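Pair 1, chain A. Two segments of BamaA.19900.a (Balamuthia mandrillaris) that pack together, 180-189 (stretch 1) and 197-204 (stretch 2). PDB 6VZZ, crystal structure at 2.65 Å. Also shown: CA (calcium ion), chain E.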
# COMPACT_ATOMS: atom_id res chain seq x y z
N THR A 180 9.95 -20.97 2.09
CA THR A 180 9.80 -20.85 0.65
C THR A 180 8.60 -19.94 0.41
O THR A 180 7.68 -19.89 1.23
CB THR A 180 9.59 -22.23 -0.01
OG1 THR A 180 9.95 -22.17 -1.39
CG2 THR A 180 8.15 -22.67 0.11
N LEU A 181 8.63 -19.19 -0.69
CA LEU A 181 7.59 -18.20 -0.95
C LEU A 181 6.59 -18.74 -1.97
O LEU A 181 6.98 -19.26 -3.02
CB LEU A 181 8.19 -16.89 -1.44
CG LEU A 181 9.07 -16.17 -0.43
CD1 LEU A 181 9.46 -14.80 -0.94
CD2 LEU A 181 8.37 -16.04 0.90
N GLN A 182 5.31 -18.63 -1.64
CA GLN A 182 4.25 -19.08 -2.54
C GLN A 182 3.98 -18.00 -3.59
O GLN A 182 4.50 -16.89 -3.51
CB GLN A 182 3.00 -19.42 -1.73
CG GLN A 182 3.19 -20.55 -0.73
CD GLN A 182 3.64 -21.86 -1.37
OE1 GLN A 182 3.16 -22.26 -2.45
NE2 GLN A 182 4.59 -22.54 -0.72
N PRO A 183 3.19 -18.31 -4.61
CA PRO A 183 2.88 -17.24 -5.59
C PRO A 183 1.73 -16.35 -5.13
O PRO A 183 0.63 -16.33 -5.68
CB PRO A 183 2.54 -18.04 -6.86
CG PRO A 183 2.89 -19.46 -6.58
CD PRO A 183 2.77 -19.63 -5.11
N ASP A 184 2.00 -15.61 -4.06
CA ASP A 184 1.09 -14.59 -3.53
C ASP A 184 1.95 -13.37 -3.22
O ASP A 184 3.12 -13.32 -3.59
CB ASP A 184 0.32 -15.14 -2.32
CG ASP A 184 -0.62 -16.28 -2.70
OD1 ASP A 184 -1.35 -16.17 -3.72
OD2 ASP A 184 -0.61 -17.31 -1.99
N HIS A 185 1.37 -12.36 -2.57
CA HIS A 185 2.16 -11.18 -2.23
C HIS A 185 2.82 -11.37 -0.88
O HIS A 185 2.27 -12.02 0.01
CB HIS A 185 1.31 -9.91 -2.17
CG HIS A 185 0.35 -9.78 -3.31
ND1 HIS A 185 0.73 -9.95 -4.62
CD2 HIS A 185 -0.97 -9.48 -3.33
CE1 HIS A 185 -0.32 -9.78 -5.40
NE2 HIS A 185 -1.36 -9.50 -4.64
N TYR A 186 4.00 -10.78 -0.74
CA TYR A 186 4.72 -10.79 0.53
C TYR A 186 5.21 -9.39 0.82
O TYR A 186 5.73 -8.71 -0.06
CB TYR A 186 5.88 -11.79 0.50
CG TYR A 186 5.43 -13.24 0.51
CD1 TYR A 186 5.27 -13.92 1.71
CD2 TYR A 186 5.13 -13.91 -0.68
CE1 TYR A 186 4.84 -15.24 1.73
CE2 TYR A 186 4.71 -15.23 -0.66
CZ TYR A 186 4.56 -15.89 0.55
OH TYR A 186 4.14 -17.19 0.59
N LEU A 187 5.00 -8.95 2.06
CA LEU A 187 5.49 -7.66 2.53
C LEU A 187 6.89 -7.84 3.11
O LEU A 187 7.14 -8.79 3.86
CB LEU A 187 4.54 -7.10 3.59
CG LEU A 187 4.78 -5.75 4.25
CD1 LEU A 187 4.69 -4.62 3.26
CD2 LEU A 187 3.79 -5.53 5.39
N VAL A 188 7.81 -6.96 2.74
CA VAL A 188 9.16 -6.97 3.28
C VAL A 188 9.40 -5.67 4.04
O VAL A 188 9.14 -4.58 3.51
CB VAL A 188 10.22 -7.15 2.17
CG1 VAL A 188 11.62 -7.10 2.77
CG2 VAL A 188 10.00 -8.45 1.42
N LEU A 189 9.87 -5.79 5.28
CA LEU A 189 10.18 -4.66 6.15
C LEU A 189 11.61 -4.79 6.67
O LEU A 189 12.06 -5.90 6.97
CB LEU A 189 9.23 -4.57 7.37
CG LEU A 189 7.71 -4.58 7.15
CD1 LEU A 189 7.18 -5.99 7.06
CD2 LEU A 189 7.02 -3.83 8.27
N ILE A 197 10.26 -0.43 3.49
CA ILE A 197 9.11 -1.27 3.17
C ILE A 197 8.97 -1.41 1.66
O ILE A 197 8.96 -0.42 0.93
CB ILE A 197 7.82 -0.68 3.78
CG1 ILE A 197 7.84 -0.82 5.30
CG2 ILE A 197 6.61 -1.38 3.19
CD1 ILE A 197 6.67 -0.20 5.98
N ALA A 198 8.86 -2.66 1.20
CA ALA A 198 8.56 -2.97 -0.19
C ALA A 198 7.66 -4.21 -0.22
O ALA A 198 7.42 -4.83 0.81
CB ALA A 198 9.84 -3.18 -1.00
N THR A 199 7.17 -4.56 -1.40
CA THR A 199 6.27 -5.71 -1.52
C THR A 199 6.65 -6.56 -2.72
O THR A 199 6.83 -6.04 -3.82
CB THR A 199 4.80 -5.27 -1.66
OG1 THR A 199 4.44 -4.45 -0.55
CG2 THR A 199 3.87 -6.48 -1.71
N LEU A 200 6.75 -7.87 -2.49
CA LEU A 200 6.87 -8.85 -3.57
C LEU A 200 5.47 -9.18 -4.07
O LEU A 200 4.64 -9.67 -3.31
CB LEU A 200 7.59 -10.10 -3.08
CG LEU A 200 9.10 -10.01 -2.83
CD1 LEU A 200 9.59 -11.13 -1.92
CD2 LEU A 200 9.87 -10.04 -4.15
N LEU A 201 5.21 -8.90 -5.34
CA LEU A 201 3.87 -9.01 -5.91
C LEU A 201 3.76 -10.23 -6.82
O LEU A 201 4.69 -10.53 -7.58
CB LEU A 201 3.51 -7.76 -6.72
CG LEU A 201 3.43 -6.41 -6.00
CD1 LEU A 201 3.19 -5.28 -6.99
CD2 LEU A 201 2.32 -6.46 -4.99
N SER A 202 2.62 -10.90 -6.76
CA SER A 202 2.23 -11.95 -7.70
C SER A 202 0.90 -11.57 -8.33
O SER A 202 -0.16 -12.01 -7.86
CB SER A 202 2.13 -13.32 -7.01
OG SER A 202 3.39 -13.96 -6.97
N LEU A 203 0.94 -10.77 -9.39
CA LEU A 203 -0.27 -10.38 -10.10
C LEU A 203 -0.41 -11.19 -11.39
O LEU A 203 0.24 -12.23 -11.56
CB LEU A 203 -0.22 -8.87 -10.36
CG LEU A 203 0.00 -7.95 -9.16
CD1 LEU A 203 0.68 -6.66 -9.62
CD2 LEU A 203 -1.31 -7.65 -8.46
N ARG A 204 -1.24 -10.69 -12.31
CA ARG A 204 -1.61 -11.33 -13.59
C ARG A 204 -2.59 -12.48 -13.39
O ARG A 204 -3.79 -12.26 -13.19
CB ARG A 204 -0.38 -11.80 -14.37
CG ARG A 204 0.31 -10.69 -15.13
CD ARG A 204 1.61 -11.14 -15.77
NE ARG A 204 2.69 -11.29 -14.80
CZ ARG A 204 3.98 -11.21 -15.12
NH1 ARG A 204 4.34 -10.96 -16.37
NH2 ARG A 204 4.91 -11.35 -14.18
CA CA E . -1.71 -16.01 -6.38
O HOH W 1 -1.26 -15.33 -9.07
O HOH W 2 -3.82 -16.21 -5.37

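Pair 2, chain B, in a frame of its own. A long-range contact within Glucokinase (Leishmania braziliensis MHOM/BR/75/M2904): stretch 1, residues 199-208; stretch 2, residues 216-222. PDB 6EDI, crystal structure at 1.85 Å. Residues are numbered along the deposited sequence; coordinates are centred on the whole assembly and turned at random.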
# COMPACT_ATOMS: atom_id res chain seq x y z
N THR B 199 -12.56 -4.91 17.44
CA THR B 199 -12.19 -3.68 16.74
C THR B 199 -11.10 -4.09 15.77
O THR B 199 -10.50 -5.16 15.94
CB THR B 199 -11.62 -2.65 17.74
OG1 THR B 199 -11.11 -1.51 17.03
CG2 THR B 199 -10.52 -3.28 18.57
N ILE B 200 -10.85 -3.30 14.72
CA ILE B 200 -9.65 -3.55 13.91
C ILE B 200 -8.45 -3.02 14.68
O ILE B 200 -7.32 -3.47 14.49
CB ILE B 200 -9.69 -2.90 12.52
CG1 ILE B 200 -9.94 -1.39 12.62
CG2 ILE B 200 -10.75 -3.56 11.63
CD1 ILE B 200 -9.60 -0.65 11.32
N GLY B 201 -8.71 -2.06 15.56
CA GLY B 201 -7.65 -1.49 16.38
C GLY B 201 -6.82 -0.45 15.67
O GLY B 201 -7.08 -0.12 14.51
N ARG B 202 -5.82 0.09 16.37
CA ARG B 202 -4.94 1.12 15.81
C ARG B 202 -3.73 0.52 15.08
O ARG B 202 -2.62 0.46 15.62
CB ARG B 202 -4.45 2.07 16.90
CG ARG B 202 -5.59 2.76 17.63
CD ARG B 202 -5.46 4.26 17.56
NE ARG B 202 -6.66 4.92 18.07
CZ ARG B 202 -6.71 5.61 19.19
NH1 ARG B 202 -5.62 5.78 19.92
NH2 ARG B 202 -7.86 6.16 19.57
N GLY B 203 -3.98 0.08 13.85
CA GLY B 203 -2.94 -0.48 13.01
C GLY B 203 -3.51 -0.75 11.63
O GLY B 203 -4.70 -0.49 11.38
N ARG B 204 -2.69 -1.26 10.73
CA ARG B 204 -3.18 -1.51 9.39
C ARG B 204 -4.12 -2.69 9.38
O ARG B 204 -3.93 -3.68 10.10
CB ARG B 204 -2.04 -1.79 8.41
CG ARG B 204 -1.31 -0.56 7.93
CD ARG B 204 -0.08 -0.95 7.12
NE ARG B 204 0.61 0.22 6.59
CZ ARG B 204 1.77 0.15 5.95
NH1 ARG B 204 2.33 -1.03 5.78
NH2 ARG B 204 2.34 1.25 5.49
N CYS B 205 -5.13 -2.58 8.52
CA CYS B 205 -6.02 -3.68 8.24
C CYS B 205 -5.96 -3.98 6.73
O CYS B 205 -6.30 -3.14 5.90
CB CYS B 205 -7.44 -3.31 8.66
SG CYS B 205 -8.64 -4.56 8.26
N MET B 206 -5.51 -5.18 6.38
CA MET B 206 -5.48 -5.61 4.99
C MET B 206 -6.79 -6.32 4.66
O MET B 206 -7.19 -7.26 5.35
CB MET B 206 -4.28 -6.53 4.73
CG MET B 206 -4.22 -7.08 3.32
SD MET B 206 -3.92 -5.79 2.11
CE MET B 206 -4.71 -6.54 0.69
N VAL B 207 -7.47 -5.84 3.63
CA VAL B 207 -8.80 -6.36 3.28
C VAL B 207 -8.76 -7.09 1.95
O VAL B 207 -8.30 -6.53 0.95
CB VAL B 207 -9.82 -5.24 3.19
CG1 VAL B 207 -11.20 -5.80 2.92
CG2 VAL B 207 -9.81 -4.40 4.49
N VAL B 208 -9.22 -8.34 1.95
CA VAL B 208 -9.33 -9.13 0.72
C VAL B 208 -10.77 -9.66 0.61
O VAL B 208 -11.35 -10.01 1.63
CB VAL B 208 -8.32 -10.29 0.73
CG1 VAL B 208 -8.55 -11.23 -0.43
CG2 VAL B 208 -6.92 -9.74 0.67
N SER B 216 -9.15 -6.19 -3.22
CA SER B 216 -8.24 -5.90 -2.12
C SER B 216 -8.12 -4.40 -1.87
O SER B 216 -8.34 -3.59 -2.77
CB SER B 216 -6.86 -6.45 -2.42
OG SER B 216 -6.44 -5.91 -3.63
N SER B 217 -7.78 -4.05 -0.63
CA SER B 217 -7.59 -2.66 -0.22
C SER B 217 -6.94 -2.65 1.15
O SER B 217 -6.92 -3.66 1.86
CB SER B 217 -8.93 -1.90 -0.20
OG SER B 217 -9.89 -2.56 0.61
N LEU B 218 -6.37 -1.51 1.52
CA LEU B 218 -5.68 -1.45 2.79
C LEU B 218 -6.17 -0.27 3.59
O LEU B 218 -6.18 0.87 3.08
CB LEU B 218 -4.16 -1.35 2.57
CG LEU B 218 -3.31 -1.16 3.83
CD1 LEU B 218 -3.02 -2.49 4.52
CD2 LEU B 218 -2.05 -0.37 3.52
N ILE B 219 -6.59 -0.53 4.82
CA ILE B 219 -6.89 0.55 5.74
C ILE B 219 -5.57 0.85 6.44
O ILE B 219 -5.05 0.03 7.21
CB ILE B 219 -7.95 0.18 6.79
CG1 ILE B 219 -9.18 -0.46 6.14
CG2 ILE B 219 -8.35 1.44 7.58
CD1 ILE B 219 -10.24 -0.87 7.13
N HIS B 220 -5.00 2.00 6.13
CA HIS B 220 -3.72 2.38 6.74
C HIS B 220 -3.98 3.28 7.94
O HIS B 220 -4.72 4.26 7.82
CB HIS B 220 -2.84 3.10 5.72
CG HIS B 220 -1.57 3.67 6.31
ND1 HIS B 220 -0.56 2.88 6.79
CD2 HIS B 220 -1.17 4.95 6.47
CE1 HIS B 220 0.43 3.65 7.23
NE2 HIS B 220 0.08 4.91 7.04
N TYR B 221 -3.42 2.93 9.10
CA TYR B 221 -3.57 3.77 10.29
C TYR B 221 -2.45 4.79 10.33
O TYR B 221 -1.29 4.45 10.10
CB TYR B 221 -3.57 2.95 11.58
CG TYR B 221 -3.56 3.84 12.80
CD1 TYR B 221 -4.68 4.57 13.16
CD2 TYR B 221 -2.42 3.97 13.58
CE1 TYR B 221 -4.68 5.40 14.25
CE2 TYR B 221 -2.41 4.80 14.68
CZ TYR B 221 -3.54 5.51 15.01
OH TYR B 221 -3.53 6.33 16.11
N VAL B 222 -2.82 6.03 10.63
CA VAL B 222 -1.90 7.17 10.62
C VAL B 222 -1.73 7.73 12.04
O VAL B 222 -2.60 8.45 12.54
CB VAL B 222 -2.41 8.30 9.70
CG1 VAL B 222 -1.44 9.46 9.73
CG2 VAL B 222 -2.62 7.81 8.26

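What backbone geometry do the two contacts share? Each is a pair of antiparallel strands, preceded in the first stretch by a loop, and 14 central residues superpose with an RMSD of 0.6 Å. The strand directions lie 155° apart in pair 1 and 162° in pair 2. The hydrogen-bonded ladder is the same: Tyr A186 with Leu A200 and Val A188 with Ala A198 match Cys B205 with Ile B219 and Val B207 with Ser B217. In pair 1, Tyr A186 N donates to Leu A200 O at 2.9 Å and Leu A200 N returns to Tyr A186 O at 2.8 Å; in pair 2, Cys B205 N to Ile B219 O is 2.9 Å and Ile B219 N to Cys B205 O is 2.8 Å.

How is the face carrying Leu A200 and its match Ile B219 filled? Both branched residues reach toward a valine and toward a loop residue of the first stretch. Leu A200 CD1 lies 3.8 Å from Leu A181 CD1 and 4.3 Å from Val A188 CG2. In pair 2 the matched Ile B219 meets the same two positions: its CD1 is 4.2 Å from Ile B200 CD1, and its CG1 is 4.3 Å from Val B207 CG2. The valines coincide almost exactly, with side-chain centres 0.3 Å apart. Tyr A186 and Cys B205 differ far more in size, yet each packs through CB, at 4.3 Å from Leu A200 CB and 4.0 Å from Ile B219 CB. The tyrosine's end leads away from the second stretch, and its OH accepts a bond from Gln A182 N at 2.9 Å.

What happens on the face carrying Leu A187 and Met B206? Their side-chain centres fall 0.8 Å apart, and both have chi1 t and chi2 p, so each end swings nearer the partner strand. Leu A187 CD1 meets Ile A197 CG2 at 3.8 Å, whereas the longer Met B206 brings CE to 3.8 Å from the smaller Ser B216 CB. Opposite them, Thr A199 matches Leu B218: Leu A187 CD1 is 3.8 Å from Thr A199 OG1, and Met B206 SD is 4.2 Å from Leu B218 CD1.

How do the side chains secure the end of the contact nearest the loop? At the matched His A185 and Arg B204, both side chains start sideways and finish nearer the second stretch, but they bond differently. His A185 ND1 accepts from the backbone Ser A202 N at 3.0 Å, with Leu A201 CD2 over one face of the ring. Arg B204 NE instead donates to the side-chain atom His B220 ND1 at 2.9 Å, and Leu B218 CD2 covers one face of its guanidinium. Ser A202 and Tyr B221 both point toward the first stretch: the serine OG makes a weak hydrogen bond to Asp A184 O at 3.5 Å, while the tyrosine offers its ring face to Arg B202, whose CB lies 4.1 Å from the ring centroid.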